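Local coordinates for EGF family domain-containing protein (Toxoplasma gondii, PDB 4Z80), which probably serves in host-cell invasion as a parasite surface antigen of the AMA family that binds a RON2-type partner at the moving junction, at residues A[54-59]-A[446-451]; A[266-269]-A[273-276]. One frame throughout, in Å; residues are numbered along the deposited sequence.

Both contacts are buried, but they sit at different depths. The centre of contact 1 lies about 11 Å from the centre of the chain, that of contact 2 about 19 Å, and the two contact centres are about 28 Å apart. They share no secondary-structure element, although contact 2 is nested in the long loop of chain that contact 1 closes. Contact 1 joins residues far apart in sequence, and one valine does the touching against a tight turn. Contact 2 joins neighbouring segments through aromatic rings, a disulfide sulfur and two bridging waters. No direct hydrogen bond crosses either one. Another chain touches contact 2 alone: the bound RON2L1 peptide.

Contact 1: residues A[54-59]-A[446-451]; sequences VGVYVG and FTSLSA
Val56 presses its CG1 methyl against Ser448 and Leu449. These two residues are the central pair of a type I beta turn running from Thr447 to Ser450. The turn starts at Thr447, the last residue of strand 443-447, an outermost strand of its four-stranded antiparallel sheet within this chain. Val56 comes from the loop between strands 43-51 and 60-62, so the contact ties an early loop to the end of a late strand.

The tight part is small. CG1 of Val56 lies anti to the backbone N (chi1 169°), which carries it forward onto the turn. It stands 3.3 Å from the carbonyl O of Ser448 and 3.6 Å from Ser448 OG. The same methyl, Val56 CG1, also meets Leu449 CD2 at 3.8 Å, a plain apolar touch. The fit is looser at the second methyl, since Val56 CG2 comes no nearer than 3.9 Å to Ser448 OG. No solvent side opens here, because all three touching residues are buried. Ile21 of helix 21-24 packs on all three as well.

Ser448 OG and Ser448 O both have partners elsewhere in the chain. OG is hydrogen-bonded to His404 ND1, and the carbonyl O to Lys322 NZ, which also holds Ser450 O. The methyl therefore packs beside polar atoms that are already occupied. On the loop side, Val56 N is bonded to Ser390 OG.

The turn itself is firmly built. Ser450 N donates to Thr447 O in the usual turn bond. The Thr447 side chain adds an ST turn: its OG1 accepts from Leu449 N at 3.1 Å, with an N-H...O angle of 144°. The same Thr447 OG1 donates to Ser450 OG at 2.8 Å.

Contact 2: residues A[266-269]-A[273-276]; sequences WPYK and NCFR
Tyr268 lays one face of its ring over the sulfur of Cys274. Cys274 SG is 3.8 Å from the centroid of the Tyr268 ring and 20° off the ring normal, slightly displaced toward the rim. The Tyr268 ring is held anti to its backbone N (chi1 171°), which swings it onto Cys274. The sulfur is disulfide-bonded to Cys72. Cys274 CB also touches the ring, at 3.6 Å from Tyr268 CD1. The ring edge has a different neighbour. Asn273 O sits near the ring plane, 3.6 Å from Tyr268 CD1.

A second aromatic pair lies further along. The side chains of Trp266 and Phe275 cross at about a right angle. They do not stack ring on ring, for the closest approach is Trp266 CD1 to Phe275 CB at 4.0 Å. Met153 packs on both side chains, and Phe211 meets the Trp266 ring.

Between the two pairs the backbones are joined by water. The segments run antiparallel and extended, yet no direct hydrogen bond links them. Pro267 O accepts from two waters. One of them lies 2.9 Å from Pro267 O and accepts in turn from Phe275 N. The other is 2.7 Å from Pro267 O and donates onward to Asn273 O. A single carbonyl thus connects to both an N-H and a carbonyl of the facing segment.

Segment 266-269 also meets the bound peptide. Asn9 of the RON2L1 peptide chain bonds to Trp266 O through its ND2 and to Tyr268 N through its OD1, and Ser12 of that chain packs on Pro267. Segment 266-269 thus lines the peptide, with 273-276 and the Cys72-Cys274 disulfide packed against it, consistent with the peptide-binding groove of AMA-family proteins.

Contact 1: residues A[54-59]-A[446-451]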
ATOM      1  N   VAL A  54     -10.981   6.729   8.542  1.00 12.27           N
ATOM      2  CA  VAL A  54      -9.519   6.689   8.501  1.00 10.64           C
ATOM      3  C   VAL A  54      -9.018   7.793   7.571  1.00 10.99           C
ATOM      4  O   VAL A  54      -9.652   8.100   6.563  1.00 11.71           O
ATOM      5  CB  VAL A  54      -9.010   5.303   8.024  1.00 12.99           C
ATOM      6  CG1 VAL A  54      -7.494   5.303   7.781  1.00 11.07           C
ATOM      7  CG2 VAL A  54      -9.374   4.238   9.044  1.00 12.72           C
ATOM      8  N   GLY A  55      -7.879   8.395   7.899  1.00 11.18           N
ATOM      9  CA  GLY A  55      -7.322   9.441   7.053  1.00 10.32           C
ATOM     10  C   GLY A  55      -7.056   8.969   5.625  1.00 10.02           C
ATOM     11  O   GLY A  55      -6.500   7.892   5.418  1.00 12.65           O
ATOM     12  N   VAL A  56      -7.450   9.776   4.646  1.00  9.56           N
ATOM     13  CA  VAL A  56      -7.279   9.439   3.228  1.00 10.98           C
ATOM     14  C   VAL A  56      -5.911   9.888   2.699  1.00 11.60           C
ATOM     15  O   VAL A  56      -5.211   9.134   2.021  1.00 11.10           O
ATOM     16  CB  VAL A  56      -8.419  10.072   2.379  1.00 10.88           C
ATOM     17  CG1 VAL A  56      -8.142   9.987   0.868  1.00  9.32           C
ATOM     18  CG2 VAL A  56      -9.741   9.410   2.717  1.00 10.21           C
ATOM     19  N   TYR A  57      -5.522  11.119   3.005  1.00 10.63           N
ATOM     20  CA  TYR A  57      -4.219  11.616   2.602  1.00  9.80           C
ATOM     21  C   TYR A  57      -3.135  10.791   3.283  1.00  9.52           C
ATOM     22  O   TYR A  57      -2.210  10.292   2.646  1.00 10.26           O
ATOM     23  CB  TYR A  57      -4.099  13.103   2.959  1.00  9.30           C
ATOM     24  CG  TYR A  57      -2.890  13.815   2.405  1.00  9.96           C
ATOM     25  CD1 TYR A  57      -2.729  14.002   1.031  1.00 10.64           C
ATOM     26  CD2 TYR A  57      -1.925  14.343   3.248  1.00 12.13           C
ATOM     27  CE1 TYR A  57      -1.624  14.674   0.521  1.00 12.22           C
ATOM     28  CE2 TYR A  57      -0.827  15.021   2.742  1.00  9.75           C
ATOM     29  CZ  TYR A  57      -0.687  15.190   1.387  1.00 11.72           C
ATOM     30  OH  TYR A  57       0.417  15.864   0.900  1.00 15.16           O
ATOM     31  N   VAL A  58      -3.271  10.673   4.600  1.00  9.28           N
ATOM     32  CA  VAL A  58      -2.407   9.859   5.440  1.00 10.58           C
ATOM     33  C   VAL A  58      -3.303   9.036   6.365  1.00 10.54           C
ATOM     34  O   VAL A  58      -4.087   9.611   7.126  1.00 10.02           O
ATOM     35  CB  VAL A  58      -1.451  10.735   6.274  1.00 10.79           C
ATOM     36  CG1 VAL A  58      -0.710   9.892   7.309  1.00 11.89           C
ATOM     37  CG2 VAL A  58      -0.484  11.442   5.361  1.00 11.83           C
ATOM     38  N   GLY A  59      -3.203   7.708   6.287  1.00 11.37           N
ATOM     39  CA  GLY A  59      -4.044   6.823   7.076  1.00  9.53           C
ATOM     40  C   GLY A  59      -3.235   5.922   7.977  1.00 10.96           C
ATOM     41  O   GLY A  59      -2.344   5.221   7.510  1.00 10.25           O
ATOM     42  N   PHE A 446     -14.828  14.775  -8.514  1.00 12.00           N
ATOM     43  CA  PHE A 446     -13.707  14.068  -7.905  1.00 11.88           C
ATOM     44  C   PHE A 446     -14.030  13.616  -6.490  1.00 10.04           C
ATOM     45  O   PHE A 446     -14.831  14.257  -5.798  1.00 10.66           O
ATOM     46  CB  PHE A 446     -12.463  14.965  -7.827  1.00 13.17           C
ATOM     47  CG  PHE A 446     -11.888  15.374  -9.157  1.00 11.20           C
ATOM     48  CD1 PHE A 446     -12.384  16.483  -9.830  1.00 14.73           C
ATOM     49  CD2 PHE A 446     -10.823  14.683  -9.716  1.00 11.09           C
ATOM     50  CE1 PHE A 446     -11.844  16.873 -11.050  1.00 14.14           C
ATOM     51  CE2 PHE A 446     -10.274  15.079 -10.936  1.00 12.16           C
ATOM     52  CZ  PHE A 446     -10.789  16.171 -11.601  1.00 13.83           C
ATOM     53  N   THR A 447     -13.396  12.524  -6.055  1.00 10.82           N
ATOM     54  CA  THR A 447     -13.318  12.193  -4.631  1.00 10.08           C
ATOM     55  C   THR A 447     -11.856  12.204  -4.192  1.00  9.30           C
ATOM     56  O   THR A 447     -10.939  12.192  -5.008  1.00  9.82           O
ATOM     57  CB  THR A 447     -13.921  10.811  -4.254  1.00 11.69           C
ATOM     58  OG1 THR A 447     -12.973   9.765  -4.518  1.00 11.51           O
ATOM     59  CG2 THR A 447     -15.250  10.561  -4.959  1.00 12.12           C
ATOM     60  N   SER A 448     -11.651  12.204  -2.882  1.00 10.81           N
ATOM     61  CA  SER A 448     -10.311  12.199  -2.322  1.00 10.08           C
ATOM     62  C   SER A 448      -9.545  10.903  -2.560  1.00  9.86           C
ATOM     63  O   SER A 448      -8.335  10.857  -2.355  1.00 11.57           O
ATOM     64  CB  SER A 448     -10.393  12.491  -0.823  1.00 10.39           C
ATOM     65  OG  SER A 448     -11.250  11.587  -0.163  1.00 11.02           O
ATOM     66  N   LEU A 449     -10.255   9.856  -2.982  1.00  9.64           N
ATOM     67  CA  LEU A 449      -9.651   8.563  -3.320  1.00 10.06           C
ATOM     68  C   LEU A 449      -9.515   8.348  -4.834  1.00 11.46           C
ATOM     69  O   LEU A 449      -8.996   7.315  -5.268  1.00 11.49           O
ATOM     70  CB  LEU A 449     -10.484   7.437  -2.696  1.00 10.85           C
ATOM     71  CG  LEU A 449     -10.392   7.314  -1.169  1.00 11.06           C
ATOM     72  CD1 LEU A 449     -11.546   6.507  -0.633  1.00 11.51           C
ATOM     73  CD2 LEU A 449      -9.073   6.682  -0.754  1.00 10.55           C
ATOM     74  N   SER A 450      -9.975   9.317  -5.622  1.00 10.90           N
ATOM     75  CA  SER A 450      -9.918   9.240  -7.092  1.00 10.54           C
ATOM     76  C   SER A 450      -8.538   9.591  -7.638  1.00 11.39           C
ATOM     77  O   SER A 450      -7.806  10.389  -7.045  1.00 12.13           O
ATOM     78  CB  SER A 450     -10.925  10.204  -7.735  1.00 10.72           C
ATOM     79  OG  SER A 450     -12.227  10.076  -7.207  1.00 13.10           O
ATOM     80  N   ALA A 451      -8.191   9.025  -8.791  1.00 11.93           N
ATOM     81  CA  ALA A 451      -7.090   9.572  -9.579  1.00 10.83           C
ATOM     82  C   ALA A 451      -7.468  10.988 -10.048  1.00 11.28           C
ATOM     83  O   ALA A 451      -8.652  11.352 -10.053  1.00 13.62           O
ATOM     84  CB  ALA A 451      -6.766   8.670 -10.756  1.00 11.80           C
TER

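Contact 2: residues A[266-269]-A[273-276]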
ATOM      1  N   TRP A 266       9.204 -12.391   6.932  1.00 15.53           N
ATOM      2  CA  TRP A 266      10.274 -11.459   7.267  1.00 13.97           C
ATOM      3  C   TRP A 266      10.786 -11.721   8.668  1.00 13.38           C
ATOM      4  O   TRP A 266      10.018 -12.087   9.559  1.00 16.65           O
ATOM      5  CB  TRP A 266       9.794 -10.009   7.155  1.00 12.63           C
ATOM      6  CG  TRP A 266       9.069  -9.744   5.894  1.00 13.52           C
ATOM      7  CD1 TRP A 266       7.758  -9.401   5.769  1.00 14.26           C
ATOM      8  CD2 TRP A 266       9.597  -9.808   4.562  1.00 12.07           C
ATOM      9  NE1 TRP A 266       7.435  -9.239   4.448  1.00 13.73           N
ATOM     10  CE2 TRP A 266       8.545  -9.484   3.684  1.00 12.28           C
ATOM     11  CE3 TRP A 266      10.856 -10.102   4.027  1.00 13.68           C
ATOM     12  CZ2 TRP A 266       8.712  -9.444   2.297  1.00 12.26           C
ATOM     13  CZ3 TRP A 266      11.019 -10.061   2.647  1.00 12.42           C
ATOM     14  CH2 TRP A 266       9.956  -9.736   1.801  1.00 12.13           C
ATOM     15  N   PRO A 267      12.090 -11.520   8.884  1.00 12.74           N
ATOM     16  CA  PRO A 267      12.643 -11.791  10.209  1.00 14.68           C
ATOM     17  C   PRO A 267      12.340 -10.678  11.202  1.00 16.33           C
ATOM     18  O   PRO A 267      12.363  -9.499  10.831  1.00 16.13           O
ATOM     19  CB  PRO A 267      14.142 -11.877   9.942  1.00 15.85           C
ATOM     20  CG  PRO A 267      14.358 -10.941   8.819  1.00 14.22           C
ATOM     21  CD  PRO A 267      13.124 -11.030   7.953  1.00 14.63           C
ATOM     22  N   TYR A 268      12.047 -11.056  12.440  1.00 14.74           N
ATOM     23  CA  TYR A 268      11.988 -10.106  13.538  1.00 15.38           C
ATOM     24  C   TYR A 268      12.761 -10.619  14.744  1.00 18.52           C
ATOM     25  O   TYR A 268      12.559 -11.748  15.192  1.00 17.63           O
ATOM     26  CB  TYR A 268      10.547  -9.806  13.969  1.00 16.12           C
ATOM     27  CG  TYR A 268      10.539  -8.997  15.245  1.00 16.19           C
ATOM     28  CD1 TYR A 268      10.969  -7.675  15.249  1.00 15.98           C
ATOM     29  CD2 TYR A 268      10.163  -9.568  16.453  1.00 16.38           C
ATOM     30  CE1 TYR A 268      10.998  -6.940  16.413  1.00 16.70           C
ATOM     31  CE2 TYR A 268      10.193  -8.834  17.626  1.00 17.93           C
ATOM     32  CZ  TYR A 268      10.607  -7.520  17.595  1.00 18.76           C
ATOM     33  OH  TYR A 268      10.645  -6.782  18.751  1.00 24.50           O
ATOM     34  N   LYS A 269      13.638  -9.767  15.261  1.00 17.25           N
ATOM     35  CA  LYS A 269      14.340 -10.017  16.515  1.00 20.09           C
ATOM     36  C   LYS A 269      14.242  -8.760  17.366  1.00 21.27           C
ATOM     37  O   LYS A 269      14.331  -7.645  16.841  1.00 21.21           O
ATOM     38  CB  LYS A 269      15.792 -10.399  16.250  1.00 24.65           C
ATOM     39  CG  LYS A 269      16.606 -10.694  17.486  1.00 29.08           C
ATOM     40  CD  LYS A 269      17.945 -11.261  17.061  1.00 39.44           C
ATOM     41  CE  LYS A 269      18.815 -11.640  18.241  1.00 54.52           C
ATOM     42  NZ  LYS A 269      20.017 -12.397  17.790  1.00 59.01           N
ATOM     43  N   ASN A 273      13.513  -3.853  13.324  1.00 16.37           N
ATOM     44  CA  ASN A 273      12.264  -3.554  12.629  1.00 15.38           C
ATOM     45  C   ASN A 273      11.348  -4.766  12.586  1.00 16.30           C
ATOM     46  O   ASN A 273      11.779  -5.876  12.274  1.00 17.03           O
ATOM     47  CB  ASN A 273      12.536  -3.060  11.206  1.00 17.35           C
ATOM     48  CG  ASN A 273      12.853  -1.580  11.153  1.00 20.86           C
ATOM     49  OD1 ASN A 273      11.960  -0.733  11.046  1.00 27.42           O
ATOM     50  ND2 ASN A 273      14.126  -1.261  11.228  1.00 23.15           N
ATOM     51  N   CYS A 274      10.087  -4.532  12.931  1.00 14.12           N
ATOM     52  CA  CYS A 274       9.046  -5.544  12.891  1.00 14.71           C
ATOM     53  C   CYS A 274       8.141  -5.218  11.715  1.00 16.84           C
ATOM     54  O   CYS A 274       7.470  -4.187  11.722  1.00 16.25           O
ATOM     55  CB  CYS A 274       8.259  -5.566  14.201  1.00 15.20           C
ATOM     56  SG  CYS A 274       7.458  -7.142  14.592  1.00 18.12           S
ATOM     57  N   PHE A 275       8.141  -6.089  10.711  1.00 11.41           N
ATOM     58  CA  PHE A 275       7.407  -5.871   9.468  1.00 14.47           C
ATOM     59  C   PHE A 275       6.084  -6.625   9.496  1.00 14.97           C
ATOM     60  O   PHE A 275       6.061  -7.854   9.530  1.00 13.76           O
ATOM     61  CB  PHE A 275       8.240  -6.317   8.259  1.00 13.48           C
ATOM     62  CG  PHE A 275       9.511  -5.530   8.072  1.00 12.34           C
ATOM     63  CD1 PHE A 275       9.485  -4.290   7.453  1.00 14.50           C
ATOM     64  CD2 PHE A 275      10.724  -6.018   8.527  1.00 12.99           C
ATOM     65  CE1 PHE A 275      10.645  -3.559   7.277  1.00 13.28           C
ATOM     66  CE2 PHE A 275      11.884  -5.288   8.360  1.00 16.87           C
ATOM     67  CZ  PHE A 275      11.843  -4.052   7.732  1.00 12.16           C
ATOM     68  N   ARG A 276       4.977  -5.892   9.484  1.00 12.91           N
ATOM     69  CA  ARG A 276       3.662  -6.508   9.513  1.00 12.88           C
ATOM     70  C   ARG A 276       2.643  -5.606   8.843  1.00 12.55           C
ATOM     71  O   ARG A 276       2.742  -4.380   8.917  1.00 13.00           O
ATOM     72  CB  ARG A 276       3.222  -6.811  10.952  1.00 12.12           C
ATOM     73  CG  ARG A 276       1.837  -7.442  11.064  1.00 12.15           C
ATOM     74  CD  ARG A 276       1.554  -7.988  12.452  1.00 14.88           C
ATOM     75  NE  ARG A 276       0.209  -8.554  12.527  1.00 14.03           N
ATOM     76  CZ  ARG A 276      -0.096  -9.850  12.477  1.00 15.11           C
ATOM     77  NH1 ARG A 276       0.849 -10.780  12.364  1.00 14.23           N
ATOM     78  NH2 ARG A 276      -1.370 -10.214  12.547  1.00 15.83           N
TER
HETATM   79  O   HOH W   1       9.637  -8.575  10.839  1.00 14.61           O
HETATM   80  O   HOH W   2      13.824  -7.179  10.982  1.00 23.86           O